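Local coordinates for protein CalG4 (Micromonospora echinospora, PDB 3IA7) that has the two-domain GT-B fold, each domain built on a parallel beta sheet, at residues P232-P246 with P260-D272. Residues are numbered along the deposited sequence; the frame is centred on the assembly and turned at random.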
# COMPACT_ATOMS: atom_id res chain seq x y z
N PRO A 232 1.49 23.49 -10.18
CA PRO A 232 2.65 22.61 -10.37
C PRO A 232 3.10 22.13 -8.99
O PRO A 232 3.26 22.96 -8.07
CB PRO A 232 3.71 23.53 -10.98
CG PRO A 232 2.98 24.79 -11.38
CD PRO A 232 1.85 24.91 -10.42
N VAL A 233 3.13 20.83 -8.79
CA VAL A 233 3.37 20.29 -7.45
C VAL A 233 4.77 19.64 -7.44
O VAL A 233 5.12 18.89 -8.36
CB VAL A 233 2.29 19.26 -7.01
CG1 VAL A 233 2.67 18.63 -5.63
CG2 VAL A 233 0.88 19.93 -6.89
N LEU A 234 5.54 19.93 -6.40
CA LEU A 234 6.79 19.26 -6.14
C LEU A 234 6.71 18.46 -4.87
O LEU A 234 6.29 18.99 -3.81
CB LEU A 234 7.93 20.29 -6.05
CG LEU A 234 9.33 19.75 -5.65
CD1 LEU A 234 9.97 18.80 -6.71
CD2 LEU A 234 10.27 20.89 -5.33
N LEU A 235 7.12 17.18 -4.92
CA LEU A 235 7.33 16.41 -3.69
C LEU A 235 8.82 16.40 -3.37
O LEU A 235 9.65 16.08 -4.23
CB LEU A 235 6.80 14.97 -3.81
CG LEU A 235 7.05 13.99 -2.61
CD1 LEU A 235 6.45 14.52 -1.37
CD2 LEU A 235 6.45 12.62 -2.89
N VAL A 236 9.14 16.73 -2.14
CA VAL A 236 10.50 16.68 -1.65
C VAL A 236 10.58 15.66 -0.50
O VAL A 236 9.83 15.74 0.49
CB VAL A 236 10.97 18.05 -1.08
CG1 VAL A 236 12.44 17.90 -0.58
CG2 VAL A 236 10.84 19.14 -2.13
N SER A 237 11.49 14.71 -0.62
CA SER A 237 11.62 13.71 0.47
C SER A 237 13.04 13.22 0.56
O SER A 237 13.64 12.94 -0.46
CB SER A 237 10.70 12.54 0.16
OG SER A 237 10.77 11.60 1.22
N LEU A 238 13.59 13.06 1.77
CA LEU A 238 14.93 12.48 1.91
C LEU A 238 14.90 11.15 2.65
O LEU A 238 15.93 10.66 3.10
CB LEU A 238 15.86 13.44 2.68
CG LEU A 238 16.20 14.81 2.05
CD1 LEU A 238 17.26 15.52 2.94
CD2 LEU A 238 16.69 14.65 0.63
N GLY A 239 13.71 10.59 2.78
CA GLY A 239 13.46 9.39 3.56
C GLY A 239 13.33 9.68 5.05
O GLY A 239 13.23 10.83 5.50
N ASN A 240 13.32 8.61 5.83
CA ASN A 240 13.20 8.70 7.27
C ASN A 240 14.61 8.87 7.86
O ASN A 240 15.18 7.92 8.41
CB ASN A 240 12.54 7.43 7.80
CG ASN A 240 11.88 7.62 9.14
OD1 ASN A 240 11.27 8.65 9.41
ND2 ASN A 240 11.97 6.60 9.97
N GLN A 241 15.15 10.08 7.69
CA GLN A 241 16.55 10.37 7.96
C GLN A 241 16.79 10.37 9.46
O GLN A 241 16.16 11.14 10.18
CB GLN A 241 16.94 11.74 7.39
CG GLN A 241 17.13 11.80 5.87
CD GLN A 241 18.50 11.31 5.41
OE1 GLN A 241 19.52 11.51 6.08
NE2 GLN A 241 18.52 10.66 4.24
N PHE A 242 17.72 9.51 9.90
CA PHE A 242 18.20 9.52 11.29
C PHE A 242 18.92 10.85 11.57
O PHE A 242 19.05 11.26 12.73
CB PHE A 242 19.15 8.34 11.56
CG PHE A 242 18.58 6.98 11.20
CD1 PHE A 242 18.55 6.55 9.86
CD2 PHE A 242 18.10 6.13 12.19
CE1 PHE A 242 18.03 5.29 9.53
CE2 PHE A 242 17.59 4.87 11.87
CZ PHE A 242 17.55 4.45 10.53
N ASN A 243 19.36 11.50 10.50
CA ASN A 243 20.06 12.78 10.56
C ASN A 243 19.14 13.98 10.26
O ASN A 243 18.23 13.90 9.44
CB ASN A 243 21.29 12.78 9.63
CG ASN A 243 22.26 11.63 9.94
OD1 ASN A 243 23.24 11.80 10.67
ND2 ASN A 243 21.98 10.46 9.38
N GLU A 244 19.40 15.07 10.97
CA GLU A 244 18.65 16.30 10.84
C GLU A 244 19.23 17.10 9.67
O GLU A 244 20.36 17.60 9.77
CB GLU A 244 18.74 17.13 12.15
CG GLU A 244 18.39 16.40 13.49
CD GLU A 244 19.61 15.80 14.21
OE1 GLU A 244 20.56 15.34 13.53
OE2 GLU A 244 19.62 15.77 15.47
N HIS A 245 18.50 17.22 8.57
CA HIS A 245 18.91 18.12 7.48
C HIS A 245 17.91 19.29 7.31
O HIS A 245 17.33 19.45 6.23
CB HIS A 245 19.15 17.37 6.14
CG HIS A 245 20.35 16.47 6.18
ND1 HIS A 245 20.24 15.09 6.11
CD2 HIS A 245 21.67 16.73 6.31
CE1 HIS A 245 21.45 14.55 6.20
NE2 HIS A 245 22.33 15.53 6.31
N PRO A 246 17.72 20.10 8.38
CA PRO A 246 16.72 21.15 8.32
C PRO A 246 17.07 22.23 7.29
O PRO A 246 16.17 22.78 6.64
CB PRO A 246 16.73 21.72 9.73
CG PRO A 246 18.08 21.39 10.29
CD PRO A 246 18.42 20.08 9.68
N PRO A 260 4.61 29.95 -8.58
CA PRO A 260 3.32 29.27 -8.51
C PRO A 260 3.40 27.84 -7.98
O PRO A 260 2.40 27.20 -7.82
CB PRO A 260 2.88 29.21 -9.98
CG PRO A 260 3.73 30.25 -10.67
CD PRO A 260 5.04 30.13 -9.98
N TRP A 261 4.59 27.34 -7.69
CA TRP A 261 4.68 25.95 -7.24
C TRP A 261 4.02 25.75 -5.90
O TRP A 261 3.95 26.67 -5.09
CB TRP A 261 6.13 25.50 -7.12
CG TRP A 261 6.80 25.26 -8.46
CD1 TRP A 261 7.40 26.19 -9.25
CD2 TRP A 261 7.00 24.00 -9.11
NE1 TRP A 261 7.93 25.59 -10.37
CE2 TRP A 261 7.70 24.25 -10.30
CE3 TRP A 261 6.64 22.67 -8.78
CZ2 TRP A 261 8.08 23.23 -11.17
CZ3 TRP A 261 6.98 21.65 -9.68
CH2 TRP A 261 7.72 21.93 -10.84
N HIS A 262 3.55 24.53 -5.68
CA HIS A 262 3.14 24.09 -4.35
C HIS A 262 4.05 22.95 -3.95
O HIS A 262 4.13 21.91 -4.67
CB HIS A 262 1.69 23.65 -4.28
CG HIS A 262 1.26 23.28 -2.89
ND1 HIS A 262 0.83 24.21 -1.96
CD2 HIS A 262 1.23 22.09 -2.24
CE1 HIS A 262 0.53 23.61 -0.82
NE2 HIS A 262 0.78 22.32 -0.96
N VAL A 263 4.72 23.11 -2.81
CA VAL A 263 5.79 22.15 -2.42
C VAL A 263 5.32 21.35 -1.19
O VAL A 263 4.90 21.93 -0.16
CB VAL A 263 7.14 22.89 -2.13
CG1 VAL A 263 8.25 21.86 -1.65
CG2 VAL A 263 7.60 23.68 -3.40
N VAL A 264 5.40 20.02 -1.30
CA VAL A 264 5.13 19.15 -0.15
C VAL A 264 6.44 18.50 0.29
O VAL A 264 7.08 17.81 -0.52
CB VAL A 264 4.09 18.05 -0.47
CG1 VAL A 264 3.87 17.16 0.77
CG2 VAL A 264 2.80 18.67 -1.01
N MSE A 265 6.83 18.76 1.53
CA MSE A 265 8.09 18.23 2.03
C MSE A 265 7.79 17.19 3.08
O MSE A 265 7.11 17.47 4.08
CB MSE A 265 9.02 19.33 2.57
CG MSE A 265 9.03 20.60 1.66
SE MSE A 265 10.58 21.67 1.99
CE MSE A 265 9.97 22.33 3.79
N ALA A 266 8.26 15.96 2.85
CA ALA A 266 8.16 14.85 3.82
C ALA A 266 9.50 14.74 4.53
O ALA A 266 10.52 14.41 3.89
CB ALA A 266 7.84 13.55 3.12
N ILE A 267 9.51 15.04 5.82
CA ILE A 267 10.75 15.21 6.55
C ILE A 267 11.11 14.02 7.47
O ILE A 267 12.15 14.00 8.09
CB ILE A 267 10.81 16.58 7.31
CG1 ILE A 267 9.91 16.57 8.57
CG2 ILE A 267 10.53 17.75 6.37
CD1 ILE A 267 9.97 17.87 9.39
N GLY A 268 10.23 13.02 7.53
CA GLY A 268 10.50 11.80 8.29
C GLY A 268 10.23 11.93 9.79
O GLY A 268 9.89 13.00 10.27
N GLY A 269 10.41 10.84 10.52
CA GLY A 269 9.89 10.75 11.86
C GLY A 269 10.86 11.21 12.91
O GLY A 269 10.58 11.10 14.10
N PHE A 270 12.02 11.71 12.46
CA PHE A 270 13.10 12.09 13.38
C PHE A 270 13.33 13.60 13.41
O PHE A 270 14.18 14.08 14.17
CB PHE A 270 14.40 11.36 13.00
CG PHE A 270 14.32 9.87 13.17
CD1 PHE A 270 14.10 9.30 14.43
CD2 PHE A 270 14.45 9.03 12.08
CE1 PHE A 270 14.03 7.92 14.60
CE2 PHE A 270 14.38 7.66 12.22
CZ PHE A 270 14.16 7.09 13.48
N LEU A 271 12.58 14.35 12.60
CA LEU A 271 12.72 15.81 12.55
C LEU A 271 11.40 16.49 12.90
O LEU A 271 10.36 16.18 12.29
CB LEU A 271 13.22 16.26 11.15
CG LEU A 271 13.86 17.64 10.95
CD1 LEU A 271 15.06 17.85 11.93
CD2 LEU A 271 14.32 17.85 9.50
N ASP A 272 11.43 17.38 13.89
CA ASP A 272 10.28 18.22 14.26
C ASP A 272 10.10 19.30 13.18
O ASP A 272 11.03 20.07 12.93
CB ASP A 272 10.56 18.85 15.63
CG ASP A 272 9.41 19.73 16.17
OD1 ASP A 272 8.43 20.01 15.44
OD2 ASP A 272 9.50 20.16 17.34
O HOH W 1 12.92 13.21 4.45
O HOH W 2 14.69 13.74 6.68
O HOH W 3 13.23 12.50 10.11
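Pro232 lays its CB over one face of the Trp261 indole, a CH-pi contact 3.8 Å from the centroid of the six-membered ring and 14° off its normal. The indole edge meets backbone, with Trp261 CZ3 3.6 Å from Val233 O, while its NE1 is bonded to Glu361. At the other end of the contact, the Phe242 and Phe270 rings lie side by side, Phe270 CE2 over one face of Phe242, their planes 21° apart but slid so far that they barely overlap (centroids 5.3 Å apart). Gln241 O sits at the Phe270 edge, near the ring plane, and the Asn240 side chain approaches that ring obliquely, its ND2 3.5 Å from Phe270 CE2. With CG anti to the backbone N (chi1 -157°), Asn240 carries OD1 to Gly269 N, a short 2.6 Å bond.

Between these ends, strands 233-237 and 262-266 pair in parallel as neighbours in the six-stranded sheet, joined by helix 246-256 in a beta-alpha-beta crossover. Five backbone bonds run from His262 N to Pro232 O through to Ala266 N to Val236 O. Leu234, Val236, Val263 and Met265 share the sheet face turned to that helix, where Val236 CG2 meets Val263 CG1 at 3.8 Å; Leu235 and Ala266, on the other face, reach Phe291.

Beyond Ser237 the backbone ladder ends although the chains stay close: one water accepts from Leu238 N and lies 2.7 Å from Ala266 O, and another accepts from Phe270 N and donates to Ile267 O and Gln241 O. The chemistry thus shifts from direct peptide pairing within an apolar core to water- and amide-mediated joining of the loops.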